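Local coordinates for IAA acetyltransferase (Bacillus cereus ATCC 14579, PDB 1Y9K), which probably transfers an acetyl group to an amino group of its substrate, as an N-acetyltransferase of the GNAT family, at residues C116-S129 and I141-L153. Sequence-based numbering, arbitrary orientation.
Sequences CGFRIFSIDFDYFS and IVCRDMIRLAMEL
The antiparallel pairing of strand 119-124 with strand 146-152 belongs to the C-terminal part of the GNAT fold, where strand 141-152 runs between strand 119-124 and strand 97-103. Arg119 and Ala150 form a hydrogen-bonded pair, Arg119 N reaching Ala150 O at 2.9 Å. A classic beta bulge follows, with Phe121 and Ser122 both facing Arg148: Phe121 N donates to Arg148 O, and Arg148 N to Ser122 O. On the bulge, a chi1 of 74° puts Phe121 CG between its backbone N and carbonyl carbon and turns the ring over the partner strand, where Arg148 CB sits above one face. The arginine then bends at chi2 and chi3; its NH1 ends in a salt bridge with Glu63, while Asp124 OD2 lies 4.1 Å from Arg148 NE and well out of the guanidinium plane, a proximity of charge alone. On the other face of the sheet Ile120 CG2 meets Ile147 CG2, and Ile120 CG1 rests beside Leu149 CD2, toward helix 107-115. Near the Schellman turn at Gly117, selenomethionine Met151 sets its selenium over the Phe118 ring, 4.4 Å from the centroid. At the end of strand 119-124, a type II turn from Asp124 to Tyr127 is pinned by a nearly straight bond (170°) from Asp126 N to the anti lone pair of Asp145 OD1. The Phe128 ring is sandwiched there: Tyr127 CD2 covers one face, and Cys143 SG lies over the centre of the opposite face, 3.6 Å from the ring centroid.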
loop_
_atom_site.group_PDB
_atom_site.type_symbol
_atom_site.label_atom_id
_atom_site.label_comp_id
_atom_site.label_asym_id
_atom_site.label_seq_id
_atom_site.Cartn_x
_atom_site.Cartn_y
_atom_site.Cartn_z
ATOM N N CYS A 116 -5.537 6.343 10.643
ATOM C CA CYS A 116 -4.598 5.363 11.174
ATOM C C CYS A 116 -3.258 5.966 11.650
ATOM O O CYS A 116 -2.366 5.234 12.045
ATOM C CB CYS A 116 -4.375 4.240 10.147
ATOM S SG CYS A 116 -5.885 3.247 9.774
ATOM N N GLY A 117 -3.118 7.287 11.613
ATOM C CA GLY A 117 -1.938 7.943 12.184
ATOM C C GLY A 117 -0.939 8.571 11.223
ATOM O O GLY A 117 -0.001 9.230 11.655
ATOM N N PHE A 118 -1.127 8.361 9.924
ATOM C CA PHE A 118 -0.276 8.965 8.898
ATOM C C PHE A 118 -0.549 10.463 8.714
ATOM O O PHE A 118 -1.696 10.913 8.754
ATOM C CB PHE A 118 -0.440 8.227 7.568
ATOM C CG PHE A 118 0.200 6.861 7.549
ATOM C CD1 PHE A 118 -0.536 5.725 7.893
ATOM C CD2 PHE A 118 1.541 6.708 7.189
ATOM C CE1 PHE A 118 0.057 4.456 7.874
ATOM C CE2 PHE A 118 2.140 5.442 7.169
ATOM C CZ PHE A 118 1.398 4.321 7.513
ATOM N N ARG A 119 0.513 11.233 8.526
ATOM C CA ARG A 119 0.381 12.649 8.282
ATOM C C ARG A 119 0.902 13.007 6.886
ATOM O O ARG A 119 1.975 12.549 6.483
ATOM C CB ARG A 119 1.111 13.440 9.363
ATOM C CG ARG A 119 0.820 14.932 9.330
ATOM C CD ARG A 119 1.721 15.653 10.282
ATOM N NE ARG A 119 1.466 17.088 10.295
ATOM C CZ ARG A 119 2.122 17.947 11.066
ATOM N NH1 ARG A 119 3.077 17.503 11.870
ATOM N NH2 ARG A 119 1.842 19.243 11.024
ATOM N N ILE A 120 0.138 13.818 6.158
ATOM C CA ILE A 120 0.525 14.259 4.817
ATOM C C ILE A 120 1.652 15.275 4.954
ATOM O O ILE A 120 1.530 16.228 5.717
ATOM C CB ILE A 120 -0.678 14.897 4.046
ATOM C CG1 ILE A 120 -1.848 13.916 3.886
ATOM C CG2 ILE A 120 -0.245 15.423 2.684
ATOM C CD1 ILE A 120 -3.219 14.633 3.694
ATOM N N PHE A 121 2.743 15.072 4.217
ATOM C CA PHE A 121 3.920 15.946 4.337
ATOM C C PHE A 121 4.472 16.474 3.009
ATOM O O PHE A 121 5.228 17.423 3.006
ATOM C CB PHE A 121 5.034 15.287 5.182
ATOM C CG PHE A 121 5.785 14.182 4.470
ATOM C CD1 PHE A 121 6.966 14.451 3.781
ATOM C CD2 PHE A 121 5.329 12.868 4.511
ATOM C CE1 PHE A 121 7.665 13.431 3.123
ATOM C CE2 PHE A 121 6.032 11.844 3.864
ATOM C CZ PHE A 121 7.194 12.128 3.170
ATOM N N SER A 122 4.071 15.884 1.888
ATOM C CA SER A 122 4.709 16.174 0.606
ATOM C C SER A 122 3.903 15.671 -0.598
ATOM O O SER A 122 3.059 14.788 -0.465
ATOM C CB SER A 122 6.104 15.536 0.576
ATOM O OG SER A 122 6.986 16.331 -0.188
ATOM N N ILE A 123 4.203 16.235 -1.766
ATOM C CA ILE A 123 3.556 15.905 -3.038
ATOM C C ILE A 123 4.630 15.665 -4.114
ATOM O O ILE A 123 5.439 16.558 -4.378
ATOM C CB ILE A 123 2.629 17.064 -3.522
ATOM C CG1 ILE A 123 1.616 17.452 -2.444
ATOM C CG2 ILE A 123 1.894 16.682 -4.815
ATOM C CD1 ILE A 123 1.279 18.937 -2.423
ATOM N N ASP A 124 4.660 14.468 -4.705
ATOM C CA ASP A 124 5.427 14.245 -5.935
ATOM C C ASP A 124 4.528 14.590 -7.118
ATOM O O ASP A 124 3.628 13.817 -7.461
ATOM C CB ASP A 124 5.899 12.787 -6.098
ATOM C CG ASP A 124 6.886 12.342 -5.031
ATOM O OD1 ASP A 124 7.577 13.194 -4.411
ATOM O OD2 ASP A 124 6.989 11.100 -4.831
ATOM N N PHE A 125 4.777 15.737 -7.745
ATOM C CA PHE A 125 3.964 16.193 -8.869
ATOM C C PHE A 125 4.182 15.367 -10.132
ATOM O O PHE A 125 5.311 15.046 -10.480
ATOM C CB PHE A 125 4.204 17.684 -9.153
ATOM C CG PHE A 125 3.715 18.586 -8.063
ATOM C CD1 PHE A 125 4.616 19.185 -7.181
ATOM C CD2 PHE A 125 2.345 18.826 -7.897
ATOM C CE1 PHE A 125 4.160 20.019 -6.153
ATOM C CE2 PHE A 125 1.881 19.651 -6.871
ATOM C CZ PHE A 125 2.791 20.252 -5.998
ATOM N N ASP A 126 3.085 15.037 -10.807
ATOM C CA ASP A 126 3.099 14.337 -12.097
ATOM C C ASP A 126 3.644 12.909 -12.008
ATOM O O ASP A 126 4.041 12.326 -13.017
ATOM C CB ASP A 126 3.860 15.142 -13.163
ATOM C CG ASP A 126 3.179 16.457 -13.504
ATOM O OD1 ASP A 126 1.954 16.452 -13.780
ATOM O OD2 ASP A 126 3.882 17.494 -13.508
ATOM N N TYR A 127 3.648 12.351 -10.804
ATOM C CA TYR A 127 4.186 11.022 -10.571
ATOM C C TYR A 127 3.563 9.991 -11.508
ATOM O O TYR A 127 4.275 9.205 -12.146
ATOM C CB TYR A 127 3.960 10.613 -9.113
ATOM C CG TYR A 127 4.446 9.222 -8.783
ATOM C CD1 TYR A 127 5.717 9.014 -8.225
ATOM C CD2 TYR A 127 3.641 8.105 -9.029
ATOM C CE1 TYR A 127 6.167 7.719 -7.921
ATOM C CE2 TYR A 127 4.085 6.817 -8.734
ATOM C CZ TYR A 127 5.341 6.634 -8.179
ATOM O OH TYR A 127 5.759 5.355 -7.885
ATOM N N PHE A 128 2.235 10.008 -11.591
ATOM C CA PHE A 128 1.500 8.966 -12.296
ATOM C C PHE A 128 1.615 9.089 -13.795
ATOM O O PHE A 128 1.784 8.086 -14.486
ATOM C CB PHE A 128 0.047 8.943 -11.844
ATOM C CG PHE A 128 -0.111 8.474 -10.443
ATOM C CD1 PHE A 128 -0.093 9.382 -9.392
ATOM C CD2 PHE A 128 -0.228 7.107 -10.166
ATOM C CE1 PHE A 128 -0.212 8.944 -8.082
ATOM C CE2 PHE A 128 -0.349 6.651 -8.857
ATOM C CZ PHE A 128 -0.342 7.567 -7.811
ATOM N N SER A 129 1.548 10.325 -14.286
ATOM C CA SER A 129 1.737 10.627 -15.700
ATOM C C SER A 129 3.081 10.079 -16.170
ATOM O O SER A 129 3.206 9.594 -17.295
ATOM C CB SER A 129 1.686 12.146 -15.915
ATOM O OG SER A 129 0.782 12.763 -14.999
ATOM N N ILE A 141 -11.796 12.527 -10.699
ATOM C CA ILE A 141 -10.533 13.258 -10.511
ATOM C C ILE A 141 -9.377 12.518 -11.191
ATOM O O ILE A 141 -9.207 11.310 -11.006
ATOM C CB ILE A 141 -10.201 13.445 -9.000
ATOM C CG1 ILE A 141 -11.412 13.985 -8.226
ATOM C CG2 ILE A 141 -8.941 14.302 -8.802
ATOM C CD1 ILE A 141 -11.346 13.732 -6.718
ATOM N N VAL A 142 -8.589 13.242 -11.982
ATOM C CA VAL A 142 -7.362 12.678 -12.556
ATOM C C VAL A 142 -6.327 12.432 -11.454
ATOM O O VAL A 142 -5.975 13.347 -10.702
ATOM C CB VAL A 142 -6.754 13.574 -13.664
ATOM C CG1 VAL A 142 -5.455 12.972 -14.187
ATOM C CG2 VAL A 142 -7.746 13.768 -14.813
ATOM N N CYS A 143 -5.887 11.178 -11.357
ATOM C CA CYS A 143 -4.830 10.759 -10.458
ATOM C C CYS A 143 -3.522 11.153 -11.103
ATOM O O CYS A 143 -2.998 10.445 -11.964
ATOM C CB CYS A 143 -4.893 9.255 -10.262
ATOM S SG CYS A 143 -3.814 8.659 -8.983
ATOM N N ARG A 144 -2.996 12.284 -10.653
ATOM C CA ARG A 144 -1.894 12.967 -11.308
ATOM C C ARG A 144 -0.640 12.985 -10.428
ATOM O O ARG A 144 0.465 12.746 -10.894
ATOM C CB ARG A 144 -2.368 14.390 -11.619
ATOM C CG ARG A 144 -1.379 15.348 -12.249
ATOM C CD ARG A 144 -2.051 16.714 -12.399
ATOM N NE ARG A 144 -3.379 16.578 -12.997
ATOM C CZ ARG A 144 -4.355 17.486 -12.943
ATOM N NH1 ARG A 144 -4.188 18.646 -12.309
ATOM N NH2 ARG A 144 -5.516 17.219 -13.533
ATOM N N ASP A 145 -0.832 13.268 -9.146
ATOM C CA ASP A 145 0.263 13.494 -8.206
ATOM C C ASP A 145 0.235 12.470 -7.077
ATOM O O ASP A 145 -0.846 12.029 -6.676
ATOM C CB ASP A 145 0.131 14.896 -7.604
ATOM C CG ASP A 145 -0.034 15.979 -8.654
ATOM O OD1 ASP A 145 0.747 15.992 -9.623
ATOM O OD2 ASP A 145 -0.931 16.833 -8.508
HETATM N N MSE A 146 1.410 12.101 -6.563
HETATM C CA MSE A 146 1.496 11.233 -5.388
HETATM C C MSE A 146 1.562 12.073 -4.117
HETATM O O MSE A 146 2.492 12.857 -3.908
HETATM C CB MSE A 146 2.702 10.281 -5.480
HETATM C CG MSE A 146 2.729 9.126 -4.467
HETATM SE SE MSE A 146 1.460 7.839 -4.738
HETATM C CE MSE A 146 2.441 6.601 -5.593
ATOM N N ILE A 147 0.547 11.924 -3.279
ATOM C CA ILE A 147 0.561 12.529 -1.955
ATOM C C ILE A 147 1.352 11.609 -1.023
ATOM O O ILE A 147 1.093 10.398 -0.957
ATOM C CB ILE A 147 -0.884 12.781 -1.402
ATOM C CG1 ILE A 147 -1.754 13.565 -2.409
ATOM C CG2 ILE A 147 -0.845 13.455 -0.035
ATOM C CD1 ILE A 147 -1.140 14.813 -2.999
ATOM N N ARG A 148 2.319 12.189 -0.318
ATOM C CA ARG A 148 3.244 11.435 0.526
ATOM C C ARG A 148 2.842 11.621 1.982
ATOM O O ARG A 148 2.601 12.754 2.437
ATOM C CB ARG A 148 4.688 11.920 0.321
ATOM C CG ARG A 148 5.186 11.939 -1.132
ATOM C CD ARG A 148 5.490 10.536 -1.617
ATOM N NE ARG A 148 6.636 9.960 -0.906
ATOM C CZ ARG A 148 6.903 8.656 -0.820
ATOM N NH1 ARG A 148 6.096 7.768 -1.407
ATOM N NH2 ARG A 148 7.982 8.239 -0.144
ATOM N N LEU A 149 2.751 10.508 2.701
ATOM C CA LEU A 149 2.361 10.527 4.102
ATOM C C LEU A 149 3.373 9.740 4.927
ATOM O O LEU A 149 4.043 8.831 4.420
ATOM C CB LEU A 149 0.942 9.953 4.307
ATOM C CG LEU A 149 -0.314 10.524 3.630
ATOM C CD1 LEU A 149 -0.573 9.886 2.255
ATOM C CD2 LEU A 149 -1.517 10.312 4.532
ATOM N N ALA A 150 3.486 10.094 6.201
ATOM C CA ALA A 150 4.463 9.463 7.071
ATOM C C ALA A 150 3.964 9.350 8.493
ATOM O O ALA A 150 3.101 10.104 8.944
ATOM C CB ALA A 150 5.783 10.210 7.028
HETATM N N MSE A 151 4.542 8.391 9.194
HETATM C CA MSE A 151 4.174 8.071 10.547
HETATM C C MSE A 151 5.468 7.794 11.325
HETATM O O MSE A 151 6.338 7.030 10.867
HETATM C CB MSE A 151 3.308 6.819 10.511
HETATM C CG MSE A 151 2.508 6.574 11.747
HETATM SE SE MSE A 151 1.829 4.912 11.745
HETATM C CE MSE A 151 0.734 5.055 13.139
ATOM N N GLU A 152 5.608 8.422 12.488
ATOM C CA GLU A 152 6.699 8.067 13.385
ATOM C C GLU A 152 6.281 6.877 14.237
ATOM O O GLU A 152 5.199 6.871 14.818
ATOM C CB GLU A 152 7.162 9.270 14.215
ATOM C CG GLU A 152 8.457 9.882 13.660
ATOM C CD GLU A 152 8.466 11.417 13.603
ATOM O OE1 GLU A 152 7.921 12.085 14.518
ATOM O OE2 GLU A 152 9.049 11.962 12.633
ATOM N N LEU A 153 7.123 5.846 14.254
ATOM C CA LEU A 153 6.830 4.620 14.988
ATOM C C LEU A 153 7.495 4.659 16.364
ATOM O O LEU A 153 6.861 4.313 17.369
ATOM C CB LEU A 153 7.274 3.382 14.194
ATOM C CG LEU A 153 6.794 3.228 12.744
ATOM C CD1 LEU A 153 7.543 2.103 12.039
ATOM C CD2 LEU A 153 5.296 3.009 12.667
#